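Long-range contact in peroxiredoxin 6 (Arenicola marina, PDB 2V2G), which probably reduces hydrogen peroxide and organic hydroperoxides to water and alcohols as a thiol-specific antioxidant peroxidase: residues E102-L106 against G122-T126. The protein carries 1 engineered substitution. Numbering follows the deposited sequence.
Sequences ETREL and GMPLT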
ATOM      1  N   GLU A 102     -12.107   7.731  19.649  1.00 23.18           N
ATOM      2  CA  GLU A 102     -11.457   8.346  20.810  1.00 23.28           C
ATOM      3  C   GLU A 102     -10.913   7.353  21.819  1.00 21.77           C
ATOM      4  O   GLU A 102     -10.003   7.672  22.575  1.00 23.38           O
ATOM      5  CB  GLU A 102     -12.418   9.322  21.478  1.00 22.70           C
ATOM      6  CG  GLU A 102     -12.957  10.439  20.561  1.00 25.18           C
ATOM      7  CD  GLU A 102     -13.999  11.253  21.283  1.00 29.63           C
ATOM      8  OE1 GLU A 102     -13.651  11.920  22.302  1.00 31.58           O
ATOM      9  OE2 GLU A 102     -15.178  11.181  20.869  1.00 33.84           O
ATOM     10  N   THR A 103     -11.508   6.158  21.882  1.00 22.19           N
ATOM     11  CA  THR A 103     -11.029   5.124  22.806  1.00 22.11           C
ATOM     12  C   THR A 103      -9.838   4.318  22.207  1.00 21.69           C
ATOM     13  O   THR A 103      -9.258   3.492  22.925  1.00 22.21           O
ATOM     14  CB  THR A 103     -12.084   4.111  23.158  1.00 22.15           C
ATOM     15  OG1 THR A 103     -12.486   3.373  22.006  1.00 26.51           O
ATOM     16  CG2 THR A 103     -13.270   4.799  23.889  1.00 22.58           C
ATOM     17  N   ARG A 104      -9.458   4.602  20.984  1.00 22.79           N
ATOM     18  CA  ARG A 104      -8.432   3.824  20.255  1.00 22.91           C
ATOM     19  C   ARG A 104      -8.749   2.345  20.005  1.00 24.12           C
ATOM     20  O   ARG A 104      -7.896   1.612  19.482  1.00 24.24           O
ATOM     21  CB  ARG A 104      -7.040   3.959  20.903  1.00 22.29           C
ATOM     22  CG  ARG A 104      -6.374   5.284  20.635  1.00 22.04           C
ATOM     23  CD  ARG A 104      -7.016   6.486  21.250  1.00 23.91           C
ATOM     24  NE  ARG A 104      -6.190   7.690  20.999  1.00 23.97           N
ATOM     25  CZ  ARG A 104      -6.537   8.931  21.266  1.00 24.79           C
ATOM     26  NH1 ARG A 104      -7.696   9.213  21.846  1.00 24.73           N
ATOM     27  NH2 ARG A 104      -5.698   9.918  20.932  1.00 23.87           N
ATOM     28  N   GLU A 105     -10.003   1.945  20.245  1.00 24.90           N
ATOM     29  CA  GLU A 105     -10.400   0.565  19.986  1.00 26.54           C
ATOM     30  C   GLU A 105     -10.080   0.122  18.559  1.00 23.86           C
ATOM     31  O   GLU A 105      -9.567  -0.948  18.343  1.00 24.52           O
ATOM     32  CB  GLU A 105     -11.894   0.387  20.243  1.00 26.87           C
ATOM     33  CG  GLU A 105     -12.455  -0.987  19.816  1.00 30.78           C
ATOM     34  CD  GLU A 105     -13.755  -1.377  20.534  1.00 34.66           C
ATOM     35  OE1 GLU A 105     -14.591  -0.477  20.835  1.00 42.32           O
ATOM     36  OE2 GLU A 105     -13.932  -2.590  20.807  1.00 45.53           O
ATOM     37  N   LEU A 106     -10.429   0.935  17.568  1.00 24.47           N
ATOM     38  CA  LEU A 106     -10.228   0.571  16.174  1.00 25.76           C
ATOM     39  C   LEU A 106      -8.764   0.715  15.779  1.00 24.86           C
ATOM     40  O   LEU A 106      -8.241  -0.091  15.017  1.00 25.92           O
ATOM     41  CB  LEU A 106     -11.122   1.385  15.245  1.00 27.09           C
ATOM     42  CG  LEU A 106     -12.594   0.972  15.256  1.00 32.13           C
ATOM     43  CD1 LEU A 106     -13.377   1.921  14.266  1.00 34.58           C
ATOM     44  CD2 LEU A 106     -12.715  -0.496  14.805  1.00 34.76           C
ATOM     45  N   GLY A 122       0.349  11.696  25.561  1.00 31.54           N
ATOM     46  CA  GLY A 122       0.837  10.318  25.431  1.00 30.86           C
ATOM     47  C   GLY A 122      -0.161   9.338  24.837  1.00 30.41           C
ATOM     48  O   GLY A 122       0.048   8.136  24.913  1.00 30.74           O
ATOM     49  N   MET A 123      -1.256   9.816  24.270  1.00 29.08           N
ATOM     50  CA  MET A 123      -2.245   8.866  23.738  1.00 28.23           C
ATOM     51  C   MET A 123      -1.795   8.447  22.308  1.00 26.34           C
ATOM     52  O   MET A 123      -1.342   9.291  21.508  1.00 24.77           O
ATOM     53  CB  MET A 123      -3.651   9.497  23.698  1.00 29.49           C
ATOM     54  CG  MET A 123      -4.310   9.775  25.054  1.00 31.95           C
ATOM     55  SD  MET A 123      -4.796   8.215  25.752  1.00 35.94           S
ATOM     56  CE  MET A 123      -6.300   7.875  24.827  1.00 35.08           C
ATOM     57  N   PRO A 124      -1.926   7.158  21.977  1.00 25.66           N
ATOM     58  CA  PRO A 124      -1.693   6.731  20.593  1.00 24.96           C
ATOM     59  C   PRO A 124      -2.571   7.439  19.549  1.00 24.10           C
ATOM     60  O   PRO A 124      -3.667   7.904  19.882  1.00 23.19           O
ATOM     61  CB  PRO A 124      -2.028   5.233  20.599  1.00 25.11           C
ATOM     62  CG  PRO A 124      -1.922   4.808  21.983  1.00 26.97           C
ATOM     63  CD  PRO A 124      -2.247   6.008  22.831  1.00 26.81           C
ATOM     64  N   LEU A 125      -2.138   7.419  18.316  1.00 22.92           N
ATOM     65  CA  LEU A 125      -2.888   7.984  17.218  1.00 22.72           C
ATOM     66  C   LEU A 125      -2.747   7.024  16.045  1.00 23.12           C
ATOM     67  O   LEU A 125      -1.826   6.183  16.009  1.00 23.34           O
ATOM     68  CB  LEU A 125      -2.341   9.339  16.808  1.00 22.44           C
ATOM     69  CG  LEU A 125      -2.511  10.496  17.790  1.00 23.21           C
ATOM     70  CD1 LEU A 125      -1.579  11.656  17.331  1.00 25.62           C
ATOM     71  CD2 LEU A 125      -4.051  10.879  17.873  1.00 24.53           C
ATOM     72  N   THR A 126      -3.670   7.091  15.112  1.00 22.47           N
ATOM     73  CA  THR A 126      -3.561   6.211  13.942  1.00 22.91           C
ATOM     74  C   THR A 126      -2.508   6.720  12.962  1.00 23.13           C
ATOM     75  O   THR A 126      -2.181   7.886  12.945  1.00 24.09           O
ATOM     76  CB  THR A 126      -4.878   6.053  13.169  1.00 24.13           C
ATOM     77  OG1 THR A 126      -5.339   7.322  12.684  1.00 26.96           O
ATOM     78  CG2 THR A 126      -5.985   5.489  14.029  1.00 24.55           C
TER
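R104 reaches across to the 122-126 segment and grips P124 O side-on with two nitrogens. Its NE lies 2.8 Å from P124 O in a fairly straight bond (N-H...O 160°), while NH2, 3.0 Å from P124 O, gives a more bent one (138°). The oxygen sits in the guanidinium plane, its two donors approaching from opposite faces of the carbonyl plane. On the group's other side, R104 NH1 donates to E102 O at 2.9 Å, also in plane, so three bonds fix the rotation of the guanidinium and tie the 102-104 loop to P124. A bend at chi2 (67°) turns the R104 chain so that the guanidinium edge meets P124 O. In the thioredoxin-like fold of peroxiredoxins, this joins the N-cap of helix 105-109, which follows sheet strand 98-100, to strand 124-133, antiparallel to 31-36; L125 is backbone-bonded to D114. Van der Waals contacts come from M123, whose side chain crosses that of R104 at about a right angle. Folded back by chi2 and chi3, it sets CE over one guanidinium face, offset toward its rim, 3.6 Å from R104 NH1; M123 CB is 3.5 Å from R104 NH2. L125 CD2 approaches R104 NH2 obliquely at 3.6 Å; the L125 side chain lies about 6 Å from a bound benzoic acid.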